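Local structure of sensor-type histidine kinase prrB (Mycobacterium tuberculosis, 1YSR) at the interface of chains A and B. The protein acts as the sensor histidine kinase of the PrrB/PrrA two-component system, phosphorylating a histidine with ATP bound by the C-terminal domain shown here. Numbering follows the deposited sequence. Chains: chain A/B, Sensor-type histidine kinase prrB.

Contact 1 and contact 2 are two patches of one interface, with the centres of their C-alpha atoms about 13 Å apart. Chain B offers helix 44-60 to both: its first turns serve contact 2, its last turns contact 1, where the end of helix 10-24 joins in. Chain A answers with different elements, strands 6-9 and 39-42 in contact 2 and the end of strand 66-74 in contact 1, while its neighbouring C-terminal residues A:Pro149 and A:Ser150 are divided between the two. In these patches the two copies use different surfaces, the whole interface is not an exact two-fold, and the pairing may belong to the crystal rather than to the working kinase.

Contact 1: the interface of chains A and B. Residues chain A 74-75, 150; chain B 24, 56, 60.
B:Lys60 reaches across to chain A and gives a hydrogen bond from its terminal amino nitrogen NZ to the backbone carbonyl O of A:Arg75, 3.2 Å long. NZ comes in from the side of the carbonyl, with a C=O···N angle of 112° and a tilt of 16° from the carbonyl plane. Just behind NZ, the lysine CE lies 3.7 Å from CB of A:Arg75, and the two side chains run past each other in opposite directions. The arginine CG, anti to its own carbonyl carbon (chi1 -63°), also rests 3.8 Å from the CG2 branch of B:Ile24, the two side chains crossing obliquely. Thus the base of A:Arg75 sits between an aliphatic methyl and a lysine stem, while its guanidinium travels on along an extended chain and leaves NH1 5.8 Å from B:Lys60 NZ, not in contact with it.

A water joins the other edge of the patch, 3.3 Å from the backbone N of A:Arg75 and 3.1 Å from the carbonyl O of B:Ile24. One helical turn before the lysine, B:Ala56 turns its methyl CB to CB of A:Ser150, a snug pair at 3.5 Å.

On chain A, A:Ser74 closes strand 66-74 and A:Arg75 begins the short turn into strand 77-84, while A:Ser150 is the chain end. A:Arg75 fits between two elements of chain B, the end of helix 10-24 and the last turn of helix 44-60. Helix 44-60 carries the N-box of the GHKL-type ATPase fold, and B:Ala56 and B:Lys60 lie in that segment.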
loop_
_atom_site.group_PDB
_atom_site.type_symbol
_atom_site.label_atom_id
_atom_site.label_comp_id
_atom_site.label_asym_id
_atom_site.label_seq_id
_atom_site.Cartn_x
_atom_site.Cartn_y
_atom_site.Cartn_z
ATOM N N SER A 74 -16.769 -4.633 -8.177
ATOM C CA SER A 74 -17.667 -5.567 -8.868
ATOM C C SER A 74 -17.059 -6.961 -8.823
ATOM O O SER A 74 -15.948 -7.152 -8.300
ATOM C CB SER A 74 -17.895 -5.106 -10.325
ATOM O OG SER A 74 -16.680 -5.058 -11.044
ATOM N N ARG A 75 -17.785 -7.947 -9.350
ATOM C CA ARG A 75 -17.260 -9.297 -9.364
ATOM C C ARG A 75 -15.986 -9.296 -10.192
ATOM O O ARG A 75 -15.109 -10.048 -9.919
ATOM C CB ARG A 75 -18.291 -10.281 -9.934
ATOM C CG ARG A 75 -19.597 -10.419 -9.116
ATOM C CD ARG A 75 -20.727 -11.004 -10.048
ATOM N NE ARG A 75 -21.951 -11.431 -9.343
ATOM C CZ ARG A 75 -22.326 -12.705 -9.186
ATOM N NH1 ARG A 75 -21.573 -13.702 -9.672
ATOM N NH2 ARG A 75 -23.444 -12.991 -8.523
ATOM N N SER A 150 -10.453 -12.868 -6.904
ATOM C CA SER A 150 -11.369 -14.010 -6.741
ATOM C C SER A 150 -12.025 -14.489 -8.044
ATOM O O SER A 150 -12.189 -13.721 -9.010
ATOM C CB SER A 150 -12.474 -13.629 -5.743
ATOM O OG SER A 150 -11.885 -13.258 -4.506
ATOM O OXT SER A 150 -12.439 -15.669 -8.135
ATOM N N ILE B 24 -22.169 -6.060 -4.044
ATOM C CA ILE B 24 -21.605 -6.760 -5.166
ATOM C C ILE B 24 -22.473 -7.907 -5.671
ATOM O O ILE B 24 -22.467 -8.204 -6.881
ATOM C CB ILE B 24 -20.163 -7.299 -4.857
ATOM C CG1 ILE B 24 -19.238 -6.142 -4.454
ATOM C CG2 ILE B 24 -19.585 -8.038 -6.095
ATOM C CD1 ILE B 24 -17.813 -6.560 -4.107
ATOM N N ALA B 56 -16.672 -14.910 -2.099
ATOM C CA ALA B 56 -16.719 -15.006 -3.556
ATOM C C ALA B 56 -16.825 -16.468 -4.012
ATOM O O ALA B 56 -17.596 -16.796 -4.911
ATOM C CB ALA B 56 -15.502 -14.333 -4.167
ATOM N N LYS B 60 -19.867 -17.633 -6.328
ATOM C CA LYS B 60 -19.572 -17.942 -7.733
ATOM C C LYS B 60 -19.522 -19.454 -7.978
ATOM O O LYS B 60 -19.888 -19.938 -9.055
ATOM C CB LYS B 60 -18.288 -17.219 -8.217
ATOM C CG LYS B 60 -18.296 -15.683 -7.876
ATOM C CD LYS B 60 -16.958 -14.933 -8.046
ATOM C CE LYS B 60 -17.226 -13.475 -8.434
ATOM N NZ LYS B 60 -16.149 -12.468 -8.023
HETATM O O HOH W 1 -20.859 -6.788 -9.069
#

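Contact 2: the interface of chains A and B. Residues chain A 7-9, 39, 41, 149; chain B 45-46, 48-49, 52.
A:Ile39 lies over the start of chain B's helix 44-60, touching it with both branches. CG1, anti to the isoleucine's carbonyl carbon (chi1 -45°), packs 3.4 Å from CG of B:Arg48. CG2 diverges from it, 3.5 Å from the backbone O of B:Ala45, and also meets CB of B:Leu49. B:Ala45, which loses as much surface to the partner as the isoleucine does (64 Å²), turns its methyl CB towards strand 6-9, where it approaches CB of A:Pro7 and the backbone of A:Asp9.

B:Leu49 forks at its tip. With CG anti to the backbone N (chi1 180°), it sends CD1 to CG of A:Pro149, tightly at 3.4 Å, and CD2 to CG2 of A:Val41 at 3.7 Å. A:Pro7 meets that same CD2 with its ring CG.

Polar groups are linked by water. B:Asp52 OD2 contacts two waters, at 2.8 and 2.6 Å from their oxygens, which lead respectively to the backbone O and N of A:Ile39. Its other oxygen, OD1, is held by B:Arg48 NE in a nearly straight salt-bridged hydrogen bond of 2.7 Å, within the guanidinium plane; this probably steadies the carboxylate towards the waters.

The patch gives the A-B pairing a chiefly apolar footing, seating two strands and the C-terminal tail of one ATP-binding domain on a helix of the next, perhaps only as crystal packing.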
loop_
_atom_site.group_PDB
_atom_site.type_symbol
_atom_site.label_atom_id
_atom_site.label_comp_id
_atom_site.label_asym_id
_atom_site.label_seq_id
_atom_site.Cartn_x
_atom_site.Cartn_y
_atom_site.Cartn_z
ATOM N N PRO A 7 -1.683 -8.342 -1.101
ATOM C CA PRO A 7 -2.991 -7.744 -0.886
ATOM C C PRO A 7 -2.833 -6.237 -0.812
ATOM O O PRO A 7 -1.922 -5.756 -0.157
ATOM C CB PRO A 7 -3.406 -8.321 0.497
ATOM C CG PRO A 7 -2.720 -9.664 0.543
ATOM C CD PRO A 7 -1.338 -9.253 0.017
ATOM N N VAL A 8 -3.691 -5.501 -1.506
ATOM C CA VAL A 8 -3.693 -4.043 -1.466
ATOM C C VAL A 8 -5.100 -3.553 -1.243
ATOM O O VAL A 8 -5.973 -3.834 -2.008
ATOM C CB VAL A 8 -3.204 -3.426 -2.801
ATOM C CG1 VAL A 8 -3.081 -1.953 -2.597
ATOM C CG2 VAL A 8 -1.824 -3.962 -3.190
ATOM N N ASP A 9 -5.310 -2.785 -0.178
ATOM C CA ASP A 9 -6.609 -2.129 0.019
ATOM C C ASP A 9 -6.608 -0.877 -0.828
ATOM O O ASP A 9 -5.988 0.102 -0.446
ATOM C CB ASP A 9 -6.790 -1.766 1.500
ATOM C CG ASP A 9 -8.126 -1.057 1.777
ATOM O OD1 ASP A 9 -8.739 -0.456 0.857
ATOM O OD2 ASP A 9 -8.512 -1.033 2.961
ATOM N N ILE A 39 -10.298 -4.791 -1.895
ATOM C CA ILE A 39 -8.958 -5.376 -1.830
ATOM C C ILE A 39 -8.639 -6.050 -3.157
ATOM O O ILE A 39 -9.478 -6.843 -3.647
ATOM C CB ILE A 39 -8.825 -6.441 -0.696
ATOM C CG1 ILE A 39 -9.470 -5.941 0.631
ATOM C CG2 ILE A 39 -7.350 -6.805 -0.495
ATOM C CD1 ILE A 39 -8.775 -4.703 1.197
ATOM N N VAL A 41 -5.039 -7.910 -5.405
ATOM C CA VAL A 41 -3.685 -8.328 -5.246
ATOM C C VAL A 41 -2.907 -7.567 -6.297
ATOM O O VAL A 41 -3.318 -7.507 -7.474
ATOM C CB VAL A 41 -3.572 -9.864 -5.427
ATOM C CG1 VAL A 41 -2.121 -10.299 -5.585
ATOM C CG2 VAL A 41 -4.224 -10.556 -4.175
ATOM N N PRO A 149 -9.129 -10.448 -7.394
ATOM C CA PRO A 149 -8.358 -11.627 -6.987
ATOM C C PRO A 149 -9.124 -12.944 -6.822
ATOM O O PRO A 149 -8.478 -13.999 -6.607
ATOM C CB PRO A 149 -7.773 -11.183 -5.636
ATOM C CG PRO A 149 -8.876 -10.319 -5.056
ATOM C CD PRO A 149 -9.527 -9.617 -6.223
ATOM N N ALA B 45 -5.580 -5.824 5.139
ATOM C CA ALA B 45 -5.908 -6.073 3.713
ATOM C C ALA B 45 -6.019 -7.562 3.438
ATOM O O ALA B 45 -6.978 -8.028 2.798
ATOM C CB ALA B 45 -4.871 -5.429 2.766
ATOM N N GLY B 46 -5.046 -8.296 3.981
ATOM C CA GLY B 46 -4.948 -9.743 3.809
ATOM C C GLY B 46 -6.119 -10.460 4.439
ATOM O O GLY B 46 -6.738 -11.310 3.835
ATOM N N ARG B 48 -9.091 -9.124 5.162
ATOM C CA ARG B 48 -10.267 -8.804 4.361
ATOM C C ARG B 48 -10.276 -9.569 3.048
ATOM O O ARG B 48 -11.314 -10.018 2.576
ATOM C CB ARG B 48 -10.367 -7.283 4.129
ATOM C CG ARG B 48 -11.503 -6.839 3.242
ATOM C CD ARG B 48 -12.889 -7.122 3.860
ATOM N NE ARG B 48 -13.825 -6.855 2.754
ATOM C CZ ARG B 48 -14.472 -5.707 2.566
ATOM N NH1 ARG B 48 -15.219 -5.553 1.481
ATOM N NH2 ARG B 48 -14.411 -4.748 3.474
ATOM N N LEU B 49 -9.113 -9.692 2.430
ATOM C CA LEU B 49 -9.038 -10.460 1.195
ATOM C C LEU B 49 -9.545 -11.874 1.411
ATOM O O LEU B 49 -10.330 -12.411 0.595
ATOM C CB LEU B 49 -7.572 -10.526 0.760
ATOM C CG LEU B 49 -7.322 -11.314 -0.539
ATOM C CD1 LEU B 49 -8.206 -10.841 -1.748
ATOM C CD2 LEU B 49 -5.837 -11.338 -0.894
ATOM N N ASP B 52 -13.208 -11.870 1.699
ATOM C CA ASP B 52 -13.785 -11.578 0.390
ATOM C C ASP B 52 -13.681 -12.814 -0.467
ATOM O O ASP B 52 -14.610 -13.193 -1.177
ATOM C CB ASP B 52 -13.019 -10.481 -0.359
ATOM C CG ASP B 52 -13.172 -9.142 0.226
ATOM O OD1 ASP B 52 -14.104 -8.926 1.024
ATOM O OD2 ASP B 52 -12.314 -8.275 -0.137
HETATM O O HOH W 2 -11.382 -8.787 -2.726
HETATM O O HOH W 3 -12.942 -5.989 -1.193
#